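Local coordinates for 2-keto-3-deoxy-D-arabinonate dehydratase (Sulfolobus solfataricus, PDB 2Q18), which dehydrates 2-dehydro-3-deoxy-D-arabinonate to 2,5-dioxopentanoate in a pentose oxidation pathway, as a magnesium-binding homotetramer of the FAH family, at residues L210-V213 with F219-G222; L157-M162 with D198-P203; Q54-L57 with Q61-D64; L3-V6 with Y11-S14. All coordinates share one frame; numbering follows the deposited sequence.

Interaction 1: L210-V213 with F219-G222; sequences LKIV and FFEG
Leu210 pairs with Gly222 and Ile212 with Phe220 as hydrogen-bonded pairs of two antiparallel strands, whose axes run at 172°. Leu210 N reaches Gly222 O at 2.8 Å, and Gly222 N returns a bond to Leu210 O; Ile212 N donates to Phe220 O. At that end Ile212 O takes two donors, Phe220 N at 3.3 Å and, by a bent bond (135°), Phe219 N at 2.8 Å. On one face Leu210, with CG anti to its amide nitrogen (chi1 168°), sends CD2 to Phe220 CE2 at 3.7 Å, the two side chains crossing at about a right angle. Ile212 CD1 meets CB of the same phenylalanine at 4.0 Å, while Ile212 CG2 comes to the edge of the Phe219 ring. Pro142 and Ile258 add to the packing on Leu210. The other face carries Lys211 and Glu221, side by side and touching through Lys211 CG and Glu221 CD at 3.7 Å, their charged ends not in contact. Leu210 also stands about 7 Å, side chain to side chain, from the magnesium ligand Glu143 and from the substrate-binding Thr256. This is a beta hairpin with a classic bulge, Phe219 and Phe220 standing against the single residue Ile212.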
loop_
_atom_site.group_PDB
_atom_site.type_symbol
_atom_site.label_atom_id
_atom_site.label_comp_id
_atom_site.label_asym_id
_atom_site.label_seq_id
_atom_site.Cartn_x
_atom_site.Cartn_y
_atom_site.Cartn_z
ATOM N N LEU A 210 -37.418 19.499 -8.809
ATOM C CA LEU A 210 -37.389 18.992 -7.442
ATOM C C LEU A 210 -38.767 18.486 -7.009
ATOM O O LEU A 210 -39.785 19.149 -7.240
ATOM C CB LEU A 210 -36.913 20.077 -6.465
ATOM C CG LEU A 210 -37.089 19.832 -4.957
ATOM C CD1 LEU A 210 -36.178 18.717 -4.445
ATOM C CD2 LEU A 210 -36.866 21.107 -4.156
ATOM N N LYS A 211 -38.778 17.313 -6.377
ATOM C CA LYS A 211 -39.965 16.776 -5.722
ATOM C C LYS A 211 -39.610 16.318 -4.318
ATOM O O LYS A 211 -38.611 15.617 -4.116
ATOM C CB LYS A 211 -40.548 15.600 -6.510
ATOM C CG LYS A 211 -41.271 15.998 -7.780
ATOM C CD LYS A 211 -41.522 14.807 -8.700
ATOM C CE LYS A 211 -42.583 13.865 -8.151
ATOM N NZ LYS A 211 -42.928 12.795 -9.138
ATOM N N ILE A 212 -40.413 16.742 -3.348
ATOM C CA ILE A 212 -40.335 16.207 -1.998
ATOM C C ILE A 212 -41.579 15.349 -1.781
ATOM O O ILE A 212 -42.709 15.846 -1.836
ATOM C CB ILE A 212 -40.242 17.318 -0.932
ATOM C CG1 ILE A 212 -39.040 18.238 -1.223
ATOM C CG2 ILE A 212 -40.156 16.701 0.470
ATOM C CD1 ILE A 212 -39.024 19.552 -0.437
ATOM N N VAL A 213 -41.361 14.058 -1.556
ATOM C CA VAL A 213 -42.449 13.098 -1.400
ATOM C C VAL A 213 -42.563 12.703 0.066
ATOM O O VAL A 213 -41.606 12.200 0.663
ATOM C CB VAL A 213 -42.254 11.853 -2.306
ATOM C CG1 VAL A 213 -43.429 10.878 -2.157
ATOM C CG2 VAL A 213 -42.103 12.271 -3.761
ATOM N N PHE A 219 -45.398 16.542 -1.689
ATOM C CA PHE A 219 -45.453 17.603 -0.693
ATOM C C PHE A 219 -44.917 18.923 -1.252
ATOM O O PHE A 219 -45.310 20.004 -0.808
ATOM C CB PHE A 219 -44.678 17.156 0.546
ATOM C CG PHE A 219 -44.655 18.159 1.663
ATOM C CD1 PHE A 219 -43.453 18.729 2.068
ATOM C CD2 PHE A 219 -45.826 18.518 2.328
ATOM C CE1 PHE A 219 -43.419 19.648 3.110
ATOM C CE2 PHE A 219 -45.804 19.439 3.370
ATOM C CZ PHE A 219 -44.598 20.005 3.763
ATOM N N PHE A 220 -44.018 18.822 -2.226
ATOM C CA PHE A 220 -43.530 19.980 -2.970
ATOM C C PHE A 220 -43.065 19.544 -4.349
ATOM O O PHE A 220 -42.460 18.482 -4.501
ATOM C CB PHE A 220 -42.378 20.694 -2.238
ATOM C CG PHE A 220 -41.764 21.814 -3.044
ATOM C CD1 PHE A 220 -42.257 23.112 -2.941
ATOM C CD2 PHE A 220 -40.726 21.562 -3.939
ATOM C CE1 PHE A 220 -41.718 24.145 -3.706
ATOM C CE2 PHE A 220 -40.184 22.586 -4.710
ATOM C CZ PHE A 220 -40.676 23.881 -4.589
ATOM N N GLU A 221 -43.355 20.365 -5.352
ATOM C CA GLU A 221 -42.788 20.190 -6.680
ATOM C C GLU A 221 -42.512 21.546 -7.317
ATOM O O GLU A 221 -43.332 22.462 -7.232
ATOM C CB GLU A 221 -43.693 19.341 -7.574
ATOM C CG GLU A 221 -43.096 19.045 -8.949
ATOM C CD GLU A 221 -43.810 17.926 -9.692
ATOM O OE1 GLU A 221 -44.760 17.331 -9.136
ATOM O OE2 GLU A 221 -43.415 17.639 -10.842
ATOM N N GLY A 222 -41.348 21.666 -7.944
ATOM C CA GLY A 222 -40.943 22.900 -8.602
ATOM C C GLY A 222 -39.851 22.629 -9.612
ATOM O O GLY A 222 -39.059 21.693 -9.452
#

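Interaction 2: L157-M162 with D198-P203; sequences LGYTIM and DEIKNP
Tyr159 is the one residue of strand 157-162 that meets the loop 198-203, and it does so along its whole length, touching Ile200 near the backbone and Pro203 at the far end. Its CB already makes a contact, lying 3.7 Å from CD1 of Ile200. With CG anti to the carbonyl carbon (chi1 -61°), the ring is carried out toward the loop. The same methyl stays beside the root of the ring, with Ile200 CD1 3.8 Å from Tyr159 CG and 3.9 Å from Tyr159 CD2. Halfway out, CE1 passes to the proline, 3.8 Å from Pro203 CB, and CZ follows at 4.0 Å from that same carbon. The phenol oxygen ends the path against the pyrrolidine ring, with Tyr159 OH 3.6 Å from Pro203 CG and 3.7 Å from Pro203 CB. Both aliphatic groups come at the ring obliquely.

Around this contact, Leu146 and Val148 of strand 140-150 and Val195 of strand 188-195 also touch Tyr159, while Ile200 packs on Val195 and Leu206. The loop has polar moorings of its own: Asp198 makes a salt bridge to Lys41, and Pro203 O accepts a hydrogen bond from Thr226.

The chemistry is therefore carbon against carbon almost throughout, and even the phenol oxygen meets only CH groups of the loop here. Shape, not polar pairing, matches the strand to this connection between strands 188-195 and 207-214, with the delta methyl of Ile200 and the proline ring set one after the other along the same side of the tyrosine.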
loop_
_atom_site.group_PDB
_atom_site.type_symbol
_atom_site.label_atom_id
_atom_site.label_comp_id
_atom_site.label_asym_id
_atom_site.label_seq_id
_atom_site.Cartn_x
_atom_site.Cartn_y
_atom_site.Cartn_z
ATOM N N LEU A 157 -14.786 18.074 -16.196
ATOM C CA LEU A 157 -14.657 16.672 -16.595
ATOM C C LEU A 157 -16.015 16.007 -16.794
ATOM O O LEU A 157 -16.107 14.938 -17.402
ATOM C CB LEU A 157 -13.859 15.889 -15.551
ATOM C CG LEU A 157 -12.427 16.336 -15.257
ATOM C CD1 LEU A 157 -11.867 15.542 -14.080
ATOM C CD2 LEU A 157 -11.547 16.184 -16.492
ATOM N N GLY A 158 -17.062 16.636 -16.271
ATOM C CA GLY A 158 -18.408 16.104 -16.409
ATOM C C GLY A 158 -19.424 16.821 -15.552
ATOM O O GLY A 158 -19.071 17.724 -14.785
ATOM N N TYR A 159 -20.686 16.407 -15.687
ATOM C CA TYR A 159 -21.810 17.012 -14.972
ATOM C C TYR A 159 -22.567 15.969 -14.167
ATOM O O TYR A 159 -22.612 14.796 -14.538
ATOM C CB TYR A 159 -22.790 17.676 -15.949
ATOM C CG TYR A 159 -22.200 18.803 -16.765
ATOM C CD1 TYR A 159 -22.349 20.129 -16.360
ATOM C CD2 TYR A 159 -21.496 18.545 -17.944
ATOM C CE1 TYR A 159 -21.810 21.173 -17.108
ATOM C CE2 TYR A 159 -20.948 19.583 -18.697
ATOM C CZ TYR A 159 -21.110 20.893 -18.269
ATOM O OH TYR A 159 -20.578 21.927 -19.001
ATOM N N THR A 160 -23.173 16.415 -13.074
ATOM C CA THR A 160 -23.963 15.546 -12.215
ATOM C C THR A 160 -25.053 16.368 -11.512
ATOM O O THR A 160 -25.066 17.603 -11.595
ATOM C CB THR A 160 -23.055 14.779 -11.198
ATOM O OG1 THR A 160 -23.764 13.663 -10.646
ATOM C CG2 THR A 160 -22.557 15.691 -10.071
ATOM N N ILE A 161 -25.973 15.681 -10.845
ATOM C CA ILE A 161 -26.985 16.337 -10.021
ATOM C C ILE A 161 -26.446 16.394 -8.602
ATOM O O ILE A 161 -25.926 15.401 -8.110
ATOM C CB ILE A 161 -28.310 15.531 -10.004
ATOM C CG1 ILE A 161 -28.797 15.250 -11.430
ATOM C CG2 ILE A 161 -29.376 16.249 -9.165
ATOM C CD1 ILE A 161 -29.841 14.137 -11.521
ATOM N N MET A 162 -26.564 17.540 -7.940
ATOM C CA MET A 162 -26.212 17.607 -6.520
ATOM C C MET A 162 -27.341 18.209 -5.702
ATOM O O MET A 162 -28.007 19.145 -6.143
ATOM C CB MET A 162 -24.898 18.382 -6.280
ATOM C CG MET A 162 -24.446 18.457 -4.793
ATOM S SD MET A 162 -22.691 18.917 -4.526
ATOM C CE MET A 162 -21.915 17.339 -4.880
ATOM N N ASP A 198 -19.405 15.895 -23.296
ATOM C CA ASP A 198 -20.041 15.715 -24.607
ATOM C C ASP A 198 -21.480 15.179 -24.538
ATOM O O ASP A 198 -22.179 15.139 -25.551
ATOM C CB ASP A 198 -19.173 14.828 -25.519
ATOM C CG ASP A 198 -18.926 13.433 -24.944
ATOM O OD1 ASP A 198 -18.209 12.646 -25.598
ATOM O OD2 ASP A 198 -19.441 13.114 -23.850
ATOM N N GLU A 199 -21.915 14.767 -23.348
ATOM C CA GLU A 199 -23.292 14.313 -23.144
ATOM C C GLU A 199 -24.237 15.499 -22.943
ATOM O O GLU A 199 -25.456 15.351 -23.033
ATOM C CB GLU A 199 -23.387 13.354 -21.950
ATOM C CG GLU A 199 -22.591 12.051 -22.100
ATOM C CD GLU A 199 -23.312 10.979 -22.912
ATOM O OE1 GLU A 199 -24.481 11.187 -23.309
ATOM O OE2 GLU A 199 -22.704 9.916 -23.148
ATOM N N ILE A 200 -23.666 16.670 -22.664
ATOM C CA ILE A 200 -24.448 17.894 -22.476
ATOM C C ILE A 200 -23.998 18.985 -23.455
ATOM O O ILE A 200 -22.984 19.662 -23.237
ATOM C CB ILE A 200 -24.416 18.386 -20.999
ATOM C CG1 ILE A 200 -25.121 17.365 -20.093
ATOM C CG2 ILE A 200 -25.073 19.760 -20.868
ATOM C CD1 ILE A 200 -25.285 17.795 -18.651
ATOM N N LYS A 201 -24.760 19.135 -24.538
ATOM C CA LYS A 201 -24.463 20.123 -25.578
ATOM C C LYS A 201 -24.503 21.551 -25.041
ATOM O O LYS A 201 -23.656 22.377 -25.388
ATOM C CB LYS A 201 -25.425 19.970 -26.766
ATOM C CG LYS A 201 -25.184 18.725 -27.626
ATOM C CD LYS A 201 -23.914 18.854 -28.473
ATOM C CE LYS A 201 -23.546 17.538 -29.149
ATOM N NZ LYS A 201 -24.527 17.138 -30.201
ATOM N N ASN A 202 -25.483 21.828 -24.186
ATOM C CA ASN A 202 -25.637 23.145 -23.587
ATOM C C ASN A 202 -26.039 23.041 -22.117
ATOM O O ASN A 202 -27.198 22.742 -21.809
ATOM C CB ASN A 202 -26.659 23.977 -24.373
ATOM C CG ASN A 202 -26.692 25.440 -23.946
ATOM O OD1 ASN A 202 -26.003 25.856 -23.012
ATOM N ND2 ASN A 202 -27.503 26.230 -24.640
ATOM N N PRO A 203 -25.078 23.283 -21.201
ATOM C CA PRO A 203 -25.357 23.240 -19.763
ATOM C C PRO A 203 -26.351 24.309 -19.319
ATOM O O PRO A 203 -26.945 24.184 -18.248
ATOM C CB PRO A 203 -23.983 23.484 -19.126
ATOM C CG PRO A 203 -23.187 24.166 -20.179
ATOM C CD PRO A 203 -23.664 23.598 -21.477
#

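Interaction 3: Q54-L57 with Q61-D64; sequences QSLL and QIND
This is a small apolar contact between a short helix and the strand that follows it, with Ser55 and Leu56 of helix 53-59 packing on Ile62 of strand 61-62 across a tight turn of the chain. It lies toward the periphery, about 21 Å from the centre of the chain and away from the substrate and magnesium sites. Ile62 does most of the work from the strand side. Its CG1 is anti to the carbonyl carbon (chi1 -49°), and a second bend at chi2 brings CD1 against the helix, 3.7 Å from Ser55 CB and 3.9 Å from Ser55 O. One carbon further back, Ile62 CG1 meets Leu56 CD2 at 3.8 Å, so one arm of Ile62 touches two successive helix residues. Leu56 CD2 also reaches the backbone, 4.0 Å from Ile62 N and 4.5 Å from Gln61 CA. Replacing the isoleucine by an alanine would probably leave Ser55 CB and Leu56 CD2 without their partner and open a gap between helix and strand.

Leu56 looks further inward as well, packing on Phe4 and Val6 of strand 2-8 and on Ile65. The hydroxyl of Ser55 is engaged within the helix's own neighbourhood, hydrogen-bonded to Asp52, which leaves CB as the part that faces Ile62. Beyond the contact, Gln61 NE2 donates to Asn63 O at 3.2 Å, bridging the bend after the strand.

Apolar packing, methyl and methylene surface without any polar bond, is what the two segments share directly, while the hydroxyl of Ser55 and the amide of Gln61 bond on their own sides.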
loop_
_atom_site.group_PDB
_atom_site.type_symbol
_atom_site.label_atom_id
_atom_site.label_comp_id
_atom_site.label_asym_id
_atom_site.label_seq_id
_atom_site.Cartn_x
_atom_site.Cartn_y
_atom_site.Cartn_z
ATOM N N GLN A 54 -30.834 0.262 -15.501
ATOM C CA GLN A 54 -32.178 0.802 -15.259
ATOM C C GLN A 54 -32.780 0.301 -13.950
ATOM O O GLN A 54 -33.398 1.076 -13.226
ATOM C CB GLN A 54 -33.123 0.523 -16.434
ATOM C CG GLN A 54 -32.766 1.258 -17.734
ATOM C CD GLN A 54 -32.798 2.784 -17.615
ATOM O OE1 GLN A 54 -32.083 3.479 -18.337
ATOM N NE2 GLN A 54 -33.629 3.307 -16.714
ATOM N N SER A 55 -32.578 -0.981 -13.640
ATOM C CA SER A 55 -33.021 -1.543 -12.360
ATOM C C SER A 55 -32.280 -0.949 -11.169
ATOM O O SER A 55 -32.893 -0.687 -10.133
ATOM C CB SER A 55 -32.882 -3.064 -12.330
ATOM O OG SER A 55 -33.870 -3.681 -13.129
ATOM N N LEU A 56 -30.967 -0.756 -11.311
ATOM C CA LEU A 56 -30.162 -0.116 -10.263
ATOM C C LEU A 56 -30.673 1.283 -9.946
ATOM O O LEU A 56 -30.744 1.665 -8.782
ATOM C CB LEU A 56 -28.676 -0.048 -10.647
ATOM C CG LEU A 56 -27.798 -1.285 -10.445
ATOM C CD1 LEU A 56 -26.399 -1.018 -11.001
ATOM C CD2 LEU A 56 -27.720 -1.695 -8.974
ATOM N N LEU A 57 -31.023 2.038 -10.982
ATOM C CA LEU A 57 -31.602 3.373 -10.813
ATOM C C LEU A 57 -32.891 3.345 -9.989
ATOM O O LEU A 57 -33.094 4.196 -9.119
ATOM C CB LEU A 57 -31.871 4.028 -12.172
ATOM C CG LEU A 57 -30.695 4.376 -13.092
ATOM C CD1 LEU A 57 -31.215 4.968 -14.388
ATOM C CD2 LEU A 57 -29.702 5.329 -12.420
ATOM N N GLN A 61 -30.388 -1.511 -5.220
ATOM C CA GLN A 61 -29.600 -2.722 -5.035
ATOM C C GLN A 61 -30.212 -3.878 -5.821
ATOM O O GLN A 61 -31.415 -4.132 -5.730
ATOM C CB GLN A 61 -29.466 -3.073 -3.542
ATOM C CG GLN A 61 -28.758 -4.412 -3.269
ATOM C CD GLN A 61 -28.084 -4.498 -1.899
ATOM O OE1 GLN A 61 -28.332 -3.681 -1.006
ATOM N NE2 GLN A 61 -27.219 -5.499 -1.734
ATOM N N ILE A 62 -29.377 -4.540 -6.618
ATOM C CA ILE A 62 -29.732 -5.784 -7.299
ATOM C C ILE A 62 -28.725 -6.830 -6.845
ATOM O O ILE A 62 -27.513 -6.634 -6.984
ATOM C CB ILE A 62 -29.659 -5.664 -8.853
ATOM C CG1 ILE A 62 -30.388 -4.415 -9.374
ATOM C CG2 ILE A 62 -30.179 -6.949 -9.526
ATOM C CD1 ILE A 62 -31.881 -4.345 -9.043
ATOM N N ASN A 63 -29.230 -7.936 -6.303
ATOM C CA ASN A 63 -28.387 -9.012 -5.777
ATOM C C ASN A 63 -27.382 -8.499 -4.744
ATOM O O ASN A 63 -27.786 -7.974 -3.704
ATOM C CB ASN A 63 -27.706 -9.784 -6.916
ATOM C CG ASN A 63 -28.704 -10.524 -7.800
ATOM O OD1 ASN A 63 -28.691 -10.381 -9.025
ATOM N ND2 ASN A 63 -29.580 -11.312 -7.179
ATOM N N ASP A 64 -26.085 -8.626 -5.027
ATOM C CA ASP A 64 -25.064 -8.165 -4.082
ATOM C C ASP A 64 -24.380 -6.846 -4.474
ATOM O O ASP A 64 -23.368 -6.467 -3.872
ATOM C CB ASP A 64 -24.032 -9.267 -3.798
ATOM C CG ASP A 64 -23.337 -9.763 -5.051
ATOM O OD1 ASP A 64 -23.770 -9.405 -6.170
ATOM O OD2 ASP A 64 -22.353 -10.525 -4.914
#

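Interaction 4: L3-V6 with Y11-S14; sequences LFRV and YYIS
Arg5 and Tyr12 join strands 3-6 and 11-14 through a cation-pi stack. The guanidinium lies flat over one face of the ring, its plane 10° from the ring plane, with Arg5 CZ 3.8 Å from the centroid of Tyr12. Bending at chi3 (61°) turns the otherwise extended arginine chain over the ring. Arg5 NE donates to Lys69 O and NH2 makes a salt bridge to Asp72, so the group is fixed from several sides. Replacing this arginine with a methionine would probably cost Asp72 this salt bridge, Lys69 O this donor and the Tyr12 face its cation.

Backbone bonds join the strands at the Val6–Ile13 pair: Val6 N to Ile13 O and Ile13 N to Val6 O, both 3.0 Å. The carbonyl oxygen of Val6 also lies in plane at the edge of the Tyr12 ring, 3.6 Å from Tyr12 CD2.

Packing is lighter. Val6 CG2 approaches Ile13 CB at 4.1 Å, on the face away from the stack, and Arg5 CG runs beside Ser14 OG at 3.6 Å. Tyr11 OH bonds Asp27 of the second subunit, bringing the second strand to a subunit interface. The whole is an antiparallel beta hairpin at the start of the chain.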
loop_
_atom_site.group_PDB
_atom_site.type_symbol
_atom_site.label_atom_id
_atom_site.label_comp_id
_atom_site.label_asym_id
_atom_site.label_seq_id
_atom_site.Cartn_x
_atom_site.Cartn_y
_atom_site.Cartn_z
ATOM N N LEU A 3 -21.152 7.655 -16.173
ATOM C CA LEU A 3 -20.388 6.851 -15.240
ATOM C C LEU A 3 -21.144 6.650 -13.931
ATOM O O LEU A 3 -21.652 7.606 -13.347
ATOM C CB LEU A 3 -19.045 7.545 -14.999
ATOM C CG LEU A 3 -17.989 6.962 -14.072
ATOM C CD1 LEU A 3 -16.608 7.299 -14.621
ATOM C CD2 LEU A 3 -18.169 7.546 -12.680
ATOM N N PHE A 4 -21.219 5.401 -13.485
ATOM C CA PHE A 4 -21.782 5.088 -12.177
ATOM C C PHE A 4 -20.890 4.120 -11.408
ATOM O O PHE A 4 -19.946 3.556 -11.964
ATOM C CB PHE A 4 -23.242 4.594 -12.276
ATOM C CG PHE A 4 -23.427 3.298 -13.038
ATOM C CD1 PHE A 4 -23.460 3.286 -14.432
ATOM C CD2 PHE A 4 -23.627 2.099 -12.354
ATOM C CE1 PHE A 4 -23.654 2.095 -15.138
ATOM C CE2 PHE A 4 -23.829 0.902 -13.048
ATOM C CZ PHE A 4 -23.840 0.900 -14.443
ATOM N N ARG A 5 -21.181 3.950 -10.123
ATOM C CA ARG A 5 -20.379 3.087 -9.268
ATOM C C ARG A 5 -21.283 2.314 -8.322
ATOM O O ARG A 5 -22.288 2.842 -7.825
ATOM C CB ARG A 5 -19.342 3.913 -8.488
ATOM C CG ARG A 5 -18.278 3.091 -7.743
ATOM C CD ARG A 5 -17.202 3.988 -7.121
ATOM N NE ARG A 5 -17.756 4.915 -6.134
ATOM C CZ ARG A 5 -17.051 5.522 -5.186
ATOM N NH1 ARG A 5 -15.744 5.314 -5.079
ATOM N NH2 ARG A 5 -17.656 6.344 -4.339
ATOM N N VAL A 6 -20.927 1.053 -8.097
ATOM C CA VAL A 6 -21.620 0.211 -7.133
ATOM C C VAL A 6 -20.657 -0.207 -6.034
ATOM O O VAL A 6 -19.438 -0.237 -6.237
ATOM C CB VAL A 6 -22.250 -1.063 -7.792
ATOM C CG1 VAL A 6 -23.150 -0.683 -8.966
ATOM C CG2 VAL A 6 -21.168 -2.060 -8.240
ATOM N N TYR A 11 -16.300 -3.696 -1.562
ATOM C CA TYR A 11 -15.442 -3.062 -2.576
ATOM C C TYR A 11 -16.252 -2.373 -3.678
ATOM O O TYR A 11 -17.444 -2.643 -3.845
ATOM C CB TYR A 11 -14.421 -4.055 -3.170
ATOM C CG TYR A 11 -15.015 -5.316 -3.768
ATOM C CD1 TYR A 11 -15.077 -6.499 -3.028
ATOM C CD2 TYR A 11 -15.498 -5.336 -5.079
ATOM C CE1 TYR A 11 -15.619 -7.666 -3.574
ATOM C CE2 TYR A 11 -16.047 -6.498 -5.631
ATOM C CZ TYR A 11 -16.100 -7.656 -4.876
ATOM O OH TYR A 11 -16.637 -8.809 -5.419
ATOM N N TYR A 12 -15.596 -1.489 -4.424
ATOM C CA TYR A 12 -16.249 -0.716 -5.476
ATOM C C TYR A 12 -15.976 -1.278 -6.857
ATOM O O TYR A 12 -14.893 -1.805 -7.121
ATOM C CB TYR A 12 -15.776 0.738 -5.462
ATOM C CG TYR A 12 -16.195 1.552 -4.260
ATOM C CD1 TYR A 12 -15.238 2.113 -3.413
ATOM C CD2 TYR A 12 -17.544 1.785 -3.980
ATOM C CE1 TYR A 12 -15.615 2.879 -2.305
ATOM C CE2 TYR A 12 -17.932 2.545 -2.881
ATOM C CZ TYR A 12 -16.967 3.087 -2.047
ATOM O OH TYR A 12 -17.347 3.842 -0.957
ATOM N N ILE A 13 -16.970 -1.159 -7.735
ATOM C CA ILE A 13 -16.776 -1.379 -9.164
ATOM C C ILE A 13 -17.410 -0.213 -9.915
ATOM O O ILE A 13 -18.561 0.162 -9.646
ATOM C CB ILE A 13 -17.378 -2.718 -9.665
ATOM C CG1 ILE A 13 -16.859 -3.902 -8.840
ATOM C CG2 ILE A 13 -17.046 -2.927 -11.155
ATOM C CD1 ILE A 13 -17.596 -5.219 -9.099
ATOM N N SER A 14 -16.653 0.366 -10.842
ATOM C CA SER A 14 -17.157 1.446 -11.676
ATOM C C SER A 14 -17.575 0.946 -13.048
ATOM O O SER A 14 -16.940 0.057 -13.622
ATOM C CB SER A 14 -16.118 2.558 -11.812
ATOM O OG SER A 14 -16.053 3.319 -10.621
#

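In the fold
Interactions 1 and 4 are both antiparallel hairpins held by backbone bonds, but interaction 1 is partly buried, has a bulge and lies near the substrate and magnesium residues, whereas interaction 4 is buried, has a cation-pi stack and lies away from them; the centres of the two interactions are about 29 Å apart. Interactions 2 and 3 rely on side-chain packing alone: the first is buried, with a tyrosine against a loop, the second partly buried near the edge of the chain. Interactions 3 and 4 touch directly, joining the helix to the first hairpin. Interaction 2 comes within about 7 Å of interaction 4, nearest atoms, without touching it.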